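Local coordinates for protein putative NADPH-dependent oxidoreductase (Desulfitobacterium hafniense DCB-2, PDB 3DB2) that probably catalyses NADPH-dependent oxidation or reduction of a still unidentified substrate, as a two-domain dehydrogenase of the Gfo/Idh/MocA type, at residues G177-L182 and T215-L220; V197-N202 and P346-E351. One frame throughout, in Å; residues are numbered along the deposited sequence.

Contact 1. Residues G177-L182 and T215-L220; sequences GPLTQL and TVNQTL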
ATOM      1  N   GLY C 177      17.901  -1.496  -4.416  1.00 18.93           N
ATOM      2  CA  GLY C 177      17.703  -0.273  -5.180  1.00 17.37           C
ATOM      3  C   GLY C 177      17.142   0.859  -4.338  1.00 17.43           C
ATOM      4  O   GLY C 177      17.805   1.304  -3.392  1.00 20.39           O
ATOM      5  N   PRO C 178      15.940   1.330  -4.654  1.00 17.37           N
ATOM      6  CA  PRO C 178      15.330   2.393  -3.861  1.00 16.82           C
ATOM      7  C   PRO C 178      15.079   1.927  -2.429  1.00 15.43           C
ATOM      8  O   PRO C 178      14.891   2.761  -1.526  1.00 18.36           O
ATOM      9  CB  PRO C 178      14.042   2.727  -4.624  1.00 17.09           C
ATOM     10  CG  PRO C 178      13.706   1.442  -5.335  1.00 15.62           C
ATOM     11  CD  PRO C 178      15.052   0.903  -5.756  1.00 17.70           C
ATOM     12  N   LEU C 179      15.074   0.624  -2.181  1.00 18.22           N
ATOM     13  CA  LEU C 179      14.816   0.192  -0.790  1.00 17.01           C
ATOM     14  C   LEU C 179      15.810   0.776   0.200  1.00 17.03           C
ATOM     15  O   LEU C 179      15.468   1.170   1.324  1.00 17.39           O
ATOM     16  CB  LEU C 179      14.889  -1.320  -0.747  1.00 18.31           C
ATOM     17  CG  LEU C 179      14.349  -2.083   0.444  1.00 19.63           C
ATOM     18  CD1 LEU C 179      13.024  -1.487   0.895  1.00 25.37           C
ATOM     19  CD2 LEU C 179      14.260  -3.553   0.067  1.00 24.67           C
ATOM     20  N   THR C 180      17.088   0.850  -0.213  1.00 19.35           N
ATOM     21  CA  THR C 180      18.081   1.512   0.640  1.00 18.70           C
ATOM     22  C   THR C 180      17.947   3.021   0.638  1.00 19.10           C
ATOM     23  O   THR C 180      17.720   3.636   1.681  1.00 25.68           O
ATOM     24  CB  THR C 180      19.504   1.126   0.179  1.00 18.05           C
ATOM     25  OG1 THR C 180      19.736  -0.269   0.422  1.00 21.69           O
ATOM     26  CG2 THR C 180      20.533   1.880   0.989  1.00 23.97           C
ATOM     27  N   GLN C 181      18.073   3.661  -0.514  1.00 22.84           N
ATOM     28  CA  GLN C 181      18.157   5.103  -0.636  1.00 23.46           C
ATOM     29  C   GLN C 181      16.883   5.797  -0.154  1.00 23.48           C
ATOM     30  O   GLN C 181      16.962   6.860   0.465  1.00 30.16           O
ATOM     31  CB  GLN C 181      18.396   5.550  -2.083  1.00 24.33           C
ATOM     32  CG  GLN C 181      19.775   5.421  -2.656  1.00 37.19           C
ATOM     33  CD  GLN C 181      20.841   5.044  -1.641  1.00 44.67           C
ATOM     34  OE1 GLN C 181      21.469   5.901  -1.017  1.00 41.98           O
ATOM     35  NE2 GLN C 181      21.036   3.729  -1.501  1.00 44.86           N
ATOM     36  N   LEU C 182      15.738   5.203  -0.484  1.00 18.54           N
ATOM     37  CA  LEU C 182      14.437   5.776  -0.163  1.00 15.22           C
ATOM     38  C   LEU C 182      13.854   5.010   1.019  1.00 14.29           C
ATOM     39  O   LEU C 182      13.383   5.607   1.987  1.00 19.93           O
ATOM     40  CB  LEU C 182      13.465   5.727  -1.347  1.00 14.49           C
ATOM     41  CG  LEU C 182      13.906   6.376  -2.658  1.00 15.04           C
ATOM     42  CD1 LEU C 182      12.756   6.435  -3.672  1.00 17.85           C
ATOM     43  CD2 LEU C 182      14.458   7.766  -2.402  1.00 22.37           C
ATOM     44  N   THR C 215      14.583  -1.929  -9.110  1.00 16.69           N
ATOM     45  CA  THR C 215      14.114  -0.555  -9.033  1.00 14.21           C
ATOM     46  C   THR C 215      12.691  -0.386  -8.496  1.00 14.59           C
ATOM     47  O   THR C 215      12.270   0.771  -8.366  1.00 16.36           O
ATOM     48  CB  THR C 215      14.160   0.160 -10.393  1.00 18.01           C
ATOM     49  OG1 THR C 215      13.401  -0.443 -11.423  1.00 16.57           O
ATOM     50  CG2 THR C 215      15.603   0.117 -10.932  1.00 19.24           C
ATOM     51  N   VAL C 216      12.032  -1.512  -8.222  1.00 13.06           N
ATOM     52  CA  VAL C 216      10.642  -1.517  -7.750  1.00 14.71           C
ATOM     53  C   VAL C 216      10.486  -2.630  -6.721  1.00 15.08           C
ATOM     54  O   VAL C 216      10.806  -3.782  -7.023  1.00 14.65           O
ATOM     55  CB  VAL C 216       9.643  -1.734  -8.893  1.00 12.64           C
ATOM     56  CG1 VAL C 216       8.213  -1.880  -8.360  1.00 16.57           C
ATOM     57  CG2 VAL C 216       9.683  -0.619  -9.927  1.00 14.19           C
ATOM     58  N   ASN C 217      10.073  -2.294  -5.514  1.00 13.28           N
ATOM     59  CA  ASN C 217       9.824  -3.208  -4.442  1.00 12.95           C
ATOM     60  C   ASN C 217       8.407  -2.943  -3.854  1.00 12.26           C
ATOM     61  O   ASN C 217       7.982  -1.801  -3.824  1.00 13.66           O
ATOM     62  CB  ASN C 217      10.759  -3.143  -3.248  1.00 19.50           C
ATOM     63  CG  ASN C 217      12.226  -3.352  -3.597  1.00 15.43           C
ATOM     64  OD1 ASN C 217      12.666  -4.474  -3.742  1.00 15.58           O
ATOM     65  ND2 ASN C 217      12.891  -2.203  -3.679  1.00 19.34           N
ATOM     66  N   GLN C 218       7.801  -4.025  -3.411  1.00 12.22           N
ATOM     67  CA  GLN C 218       6.669  -3.960  -2.488  1.00 12.08           C
ATOM     68  C   GLN C 218       7.027  -4.912  -1.338  1.00 12.92           C
ATOM     69  O   GLN C 218       7.261  -6.089  -1.557  1.00 13.15           O
ATOM     70  CB  GLN C 218       5.386  -4.321  -3.176  1.00 12.71           C
ATOM     71  CG  GLN C 218       4.946  -3.202  -4.115  1.00 15.15           C
ATOM     72  CD  GLN C 218       3.581  -3.389  -4.726  1.00 14.10           C
ATOM     73  OE1 GLN C 218       3.288  -4.483  -5.219  1.00 15.67           O
ATOM     74  NE2 GLN C 218       2.716  -2.382  -4.713  1.00 12.33           N
ATOM     75  N   THR C 219       7.023  -4.369  -0.128  1.00 12.93           N
ATOM     76  CA  THR C 219       7.510  -5.091   1.035  1.00 13.98           C
ATOM     77  C   THR C 219       6.400  -5.144   2.097  1.00 13.54           C
ATOM     78  O   THR C 219       5.841  -4.059   2.340  1.00 13.73           O
ATOM     79  CB  THR C 219       8.732  -4.396   1.661  1.00 12.65           C
ATOM     80  OG1 THR C 219       9.679  -4.190   0.614  1.00 17.21           O
ATOM     81  CG2 THR C 219       9.330  -5.288   2.728  1.00 17.53           C
ATOM     82  N   LEU C 220       6.193  -6.332   2.626  1.00 13.05           N
ATOM     83  CA  LEU C 220       5.327  -6.500   3.790  1.00 15.39           C
ATOM     84  C   LEU C 220       6.189  -6.730   5.042  1.00 15.06           C
ATOM     85  O   LEU C 220       7.197  -7.420   5.041  1.00 14.99           O
ATOM     86  CB  LEU C 220       4.370  -7.666   3.622  1.00 13.95           C
ATOM     87  CG  LEU C 220       3.433  -7.573   2.425  1.00 11.82           C
ATOM     88  CD1 LEU C 220       2.453  -8.752   2.474  1.00 20.22           C
ATOM     89  CD2 LEU C 220       2.705  -6.246   2.361  1.00 14.07           C
TER
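The short helix 178-181 packs here on the face of the mixed sheet that carries Asn-217 and Thr-219, in the C-terminal domain. Gly-177 is the N-cap residue, and its positive phi of 64° turns the chain into the helix. Pro-178 follows and lays the CG and CD edge of its ring on Thr-215. Its CG lies 3.4 Å from Thr-215 O, and its CD rests near Thr-215 CA. Leu-179 has CG anti to its backbone N (chi1 -165°), and its side chain crosses that of Asn-217 at about a right angle. Leu-179 CB stands 3.7 Å from Asn-217 ND2, while Leu-179 CD2 reaches Asn-217 CG at 4.2 Å. Thr-219 OG1 is hydrogen-bonded to Asn-202 OD1, and Leu-179 CD1 merely packs beside it at 4.3 Å. No hydrogen bond joins the two segments. The buried amide is satisfied elsewhere: Asn-217 ND2 bonds to Gly-176 O and Thr-233 OG1, and OD1 accepts from Asn-202 ND2. The bond to Gly-176 ties the strand to the residue just before the N-cap. Thr-215 and Val-216 both face Lys-205 in a classic beta bulge. Helices packed on one face of an open sheet are typical of the Gfo/Idh/MocA C-terminal domain.

Contact 2. Residues V197-N202 and P346-E351; sequences VARVFN and PVEIAE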
ATOM      1  N   VAL C 197      10.262  -4.271  13.892  1.00 21.62           N
ATOM      2  CA  VAL C 197       9.788  -5.247  12.920  1.00 13.87           C
ATOM      3  C   VAL C 197      10.241  -6.646  13.307  1.00 17.94           C
ATOM      4  O   VAL C 197      11.375  -6.820  13.749  1.00 17.59           O
ATOM      5  CB  VAL C 197      10.309  -4.872  11.526  1.00 17.05           C
ATOM      6  CG1 VAL C 197       9.975  -5.984  10.547  1.00 12.93           C
ATOM      7  CG2 VAL C 197       9.730  -3.527  11.084  1.00 16.67           C
ATOM      8  N   ALA C 198       9.373  -7.638  13.148  1.00 15.25           N
ATOM      9  CA  ALA C 198       9.730  -9.026  13.405  1.00 15.57           C
ATOM     10  C   ALA C 198      10.146  -9.789  12.161  1.00 13.47           C
ATOM     11  O   ALA C 198      11.050 -10.630  12.150  1.00 16.07           O
ATOM     12  CB  ALA C 198       8.570  -9.753  14.074  1.00 17.21           C
ATOM     13  N   ARG C 199       9.453  -9.593  11.057  1.00 15.09           N
ATOM     14  CA  ARG C 199       9.683 -10.315   9.819  1.00 12.89           C
ATOM     15  C   ARG C 199       9.252  -9.490   8.606  1.00 14.66           C
ATOM     16  O   ARG C 199       8.448  -8.533   8.677  1.00 16.80           O
ATOM     17  CB  ARG C 199       8.947 -11.658   9.757  1.00 19.88           C
ATOM     18  CG  ARG C 199       7.420 -11.566   9.804  1.00 19.49           C
ATOM     19  CD  ARG C 199       6.826 -12.983   9.992  1.00 23.51           C
ATOM     20  NE  ARG C 199       7.384 -13.474  11.269  1.00 18.07           N
ATOM     21  CZ  ARG C 199       6.920 -13.114  12.443  1.00 18.41           C
ATOM     22  NH1 ARG C 199       5.866 -12.303  12.577  1.00 18.34           N
ATOM     23  NH2 ARG C 199       7.574 -13.633  13.485  1.00 24.40           N
ATOM     24  N   VAL C 200       9.809  -9.850   7.450  1.00 11.22           N
ATOM     25  CA  VAL C 200       9.738  -9.173   6.185  0.50 13.27           C
ATOM     26  C   VAL C 200       9.405 -10.116   5.035  1.00 16.21           C
ATOM     27  O   VAL C 200       9.965 -11.215   5.047  1.00 18.12           O
ATOM     28  CB  VAL C 200      11.115  -8.525   5.857  0.50 16.03           C
ATOM     29  CG1 VAL C 200      11.063  -7.706   4.577  0.50 16.27           C
ATOM     30  CG2 VAL C 200      11.592  -7.664   7.015  0.50 23.83           C
ATOM     31  N   PHE C 201       8.597  -9.672   4.077  1.00 11.44           N
ATOM     32  CA  PHE C 201       8.467 -10.360   2.794  1.00 13.85           C
ATOM     33  C   PHE C 201       8.587  -9.275   1.706  1.00 13.53           C
ATOM     34  O   PHE C 201       7.995  -8.205   1.801  1.00 15.50           O
ATOM     35  CB  PHE C 201       7.208 -11.216   2.641  1.00 13.23           C
ATOM     36  CG  PHE C 201       7.195 -11.922   1.294  1.00 16.23           C
ATOM     37  CD1 PHE C 201       7.801 -13.172   1.196  1.00 16.49           C
ATOM     38  CD2 PHE C 201       6.644 -11.391   0.140  1.00 16.45           C
ATOM     39  CE1 PHE C 201       7.857 -13.839  -0.021  1.00 13.46           C
ATOM     40  CE2 PHE C 201       6.681 -12.059  -1.069  1.00 14.67           C
ATOM     41  CZ  PHE C 201       7.292 -13.292  -1.146  1.00 12.60           C
ATOM     42  N   ASN C 202       9.315  -9.583   0.634  1.00 13.76           N
ATOM     43  CA  ASN C 202       9.381  -8.606  -0.459  1.00 11.12           C
ATOM     44  C   ASN C 202       9.244  -9.260  -1.831  1.00 15.98           C
ATOM     45  O   ASN C 202       9.818 -10.320  -2.060  1.00 15.57           O
ATOM     46  CB  ASN C 202      10.708  -7.843  -0.413  1.00 13.16           C
ATOM     47  CG  ASN C 202      10.838  -6.691  -1.358  1.00 16.45           C
ATOM     48  OD1 ASN C 202      10.146  -5.678  -1.289  1.00 23.14           O
ATOM     49  ND2 ASN C 202      11.765  -6.735  -2.301  1.00 22.52           N
ATOM     50  N   PRO C 346       9.417 -15.401   3.389  1.00 17.07           N
ATOM     51  CA  PRO C 346       9.520 -14.421   4.474  1.00 16.00           C
ATOM     52  C   PRO C 346      10.772 -14.684   5.320  1.00 19.19           C
ATOM     53  O   PRO C 346      11.242 -15.820   5.470  1.00 17.56           O
ATOM     54  CB  PRO C 346       8.296 -14.671   5.343  1.00 19.19           C
ATOM     55  CG  PRO C 346       7.874 -16.050   4.999  1.00 19.67           C
ATOM     56  CD  PRO C 346       8.240 -16.263   3.548  1.00 17.89           C
ATOM     57  N   VAL C 347      11.305 -13.619   5.888  1.00 15.16           N
ATOM     58  CA  VAL C 347      12.595 -13.654   6.569  1.00 13.03           C
ATOM     59  C   VAL C 347      12.461 -12.957   7.905  1.00 17.35           C
ATOM     60  O   VAL C 347      11.968 -11.809   7.928  1.00 18.85           O
ATOM     61  CB  VAL C 347      13.682 -12.942   5.749  1.00 11.04           C
ATOM     62  CG1 VAL C 347      14.971 -12.872   6.575  1.00 17.26           C
ATOM     63  CG2 VAL C 347      13.894 -13.664   4.430  1.00 16.48           C
ATOM     64  N   GLU C 348      12.859 -13.653   8.958  1.00 14.19           N
ATOM     65  CA  GLU C 348      12.831 -13.120  10.321  1.00 18.51           C
ATOM     66  C   GLU C 348      13.978 -12.103  10.427  1.00 17.92           C
ATOM     67  O   GLU C 348      15.077 -12.308   9.943  1.00 16.98           O
ATOM     68  CB  GLU C 348      12.990 -14.186  11.388  1.00 14.22           C
ATOM     69  CG  GLU C 348      11.993 -15.333  11.346  1.00 22.19           C
ATOM     70  CD  GLU C 348      10.571 -14.841  11.558  1.00 20.86           C
ATOM     71  OE1 GLU C 348      10.301 -14.276  12.638  1.00 22.24           O
ATOM     72  OE2 GLU C 348       9.781 -15.033  10.617  1.00 26.99           O
ATOM     73  N   ILE C 349      13.731 -10.982  11.092  1.00 20.28           N
ATOM     74  CA  ILE C 349      14.824 -10.039  11.313  1.00 18.29           C
ATOM     75  C   ILE C 349      15.895 -10.672  12.188  1.00 18.32           C
ATOM     76  O   ILE C 349      17.078 -10.367  12.105  1.00 18.69           O
ATOM     77  CB  ILE C 349      14.280  -8.756  11.957  1.00 24.38           C
ATOM     78  CG1 ILE C 349      13.176  -8.054  11.156  1.00 20.66           C
ATOM     79  CG2 ILE C 349      15.421  -7.793  12.231  1.00 31.87           C
ATOM     80  CD1 ILE C 349      13.664  -7.520   9.818  1.00 24.92           C
ATOM     81  N   ALA C 350      15.518 -11.613  13.058  1.00 20.41           N
ATOM     82  CA  ALA C 350      16.540 -12.240  13.902  1.00 21.64           C
ATOM     83  C   ALA C 350      17.575 -13.005  13.090  1.00 20.64           C
ATOM     84  O   ALA C 350      18.743 -13.115  13.481  1.00 27.42           O
ATOM     85  CB  ALA C 350      15.858 -13.173  14.899  1.00 22.71           C
ATOM     86  N   GLU C 351      17.165 -13.514  11.948  1.00 18.38           N
ATOM     87  CA  GLU C 351      17.986 -14.289  11.031  1.00 20.61           C
ATOM     88  C   GLU C 351      19.153 -13.458  10.512  1.00 22.18           C
ATOM     89  O   GLU C 351      20.233 -13.895  10.106  1.00 24.29           O
ATOM     90  CB  GLU C 351      17.203 -14.758   9.829  1.00 24.53           C
ATOM     91  CG  GLU C 351      16.262 -15.924   9.989  1.00 26.49           C
ATOM     92  CD  GLU C 351      15.695 -16.254   8.604  1.00 33.61           C
ATOM     93  OE1 GLU C 351      16.605 -16.407   7.764  1.00 32.49           O
ATOM     94  OE2 GLU C 351      14.448 -16.312   8.426  1.00 23.27           O
TER
HETATM   95  O   HOH W   1      12.753 -11.573  14.130  1.00 19.77           O
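Arg-199 CG sits in the crowded position between backbone N and carbonyl carbon (chi1 63°), and its chain bends at chi3. Glu-348 bends at chi2 (-62°), so the two side chains lie side by side and point the same way. They sit on one face of an antiparallel pairing that adds strand 347-348 to the edge of the mixed sheet. The guanidinium grips the carboxylate side-on. Arg-199 NE donates to Glu-348 OE2 at 2.9 Å, in the guanidinium plane, and NH2 donates to OE1 at a more bent angle. Both oxygens use their syn lone pairs. Arg-199 NH1 has a second acid, Glu-222, so Arg-199 bridges acids on two strands, 216-223 and 347-348.

Val-200 and Val-347 form the hydrogen-bonded pair: Val-200 N to Val-347 O is 3.0 Å, and Val-347 N to Val-200 O is 2.9 Å. Ala-198 and Arg-199 both face Glu-222 in a classic beta bulge. Ala-198 O accepts from Ile-349 N at 2.9 Å, nearly straight at the hydrogen (173°), but from above the carbonyl plane. A water donates to the same oxygen and accepts from Ala-350 N. Phe-201 turns its ring edge to Pro-346 N and stacks on Phe-201 of the second subunit. Val-200 and Val-347 point to the other face, where helix 324-343 packs on Val-200. Ile-349, just past the strand, reaches back to Val-200. In the conformer given, Val-200 CG2 presses on Ile-349 CD1 at 3.5 Å, tighter than usual for two carbons.

Overall arrangement
From the N terminus the chain first builds the Rossmann domain with its parallel sheet, then enters the C-terminal domain. Residues 177-182 come first, followed by helix 183-194, strand 197-205 and strand 216-223. Contact 1 closes a loop of 32 residues on the last of these. Contact 2 closes a much longer one of 143 residues, from 197-202 to the C-terminal end of the chain. The two loops cross, because 197-202 lies between the segments of contact 1 while 346-351 lies beyond both. Strands 197-205 and 216-223 are sheet neighbours, joined by Leu-220 N to Phe-201 O. Contact 1 thus ties a helix to the sheet face, contact 2 the chain's tail to its edge.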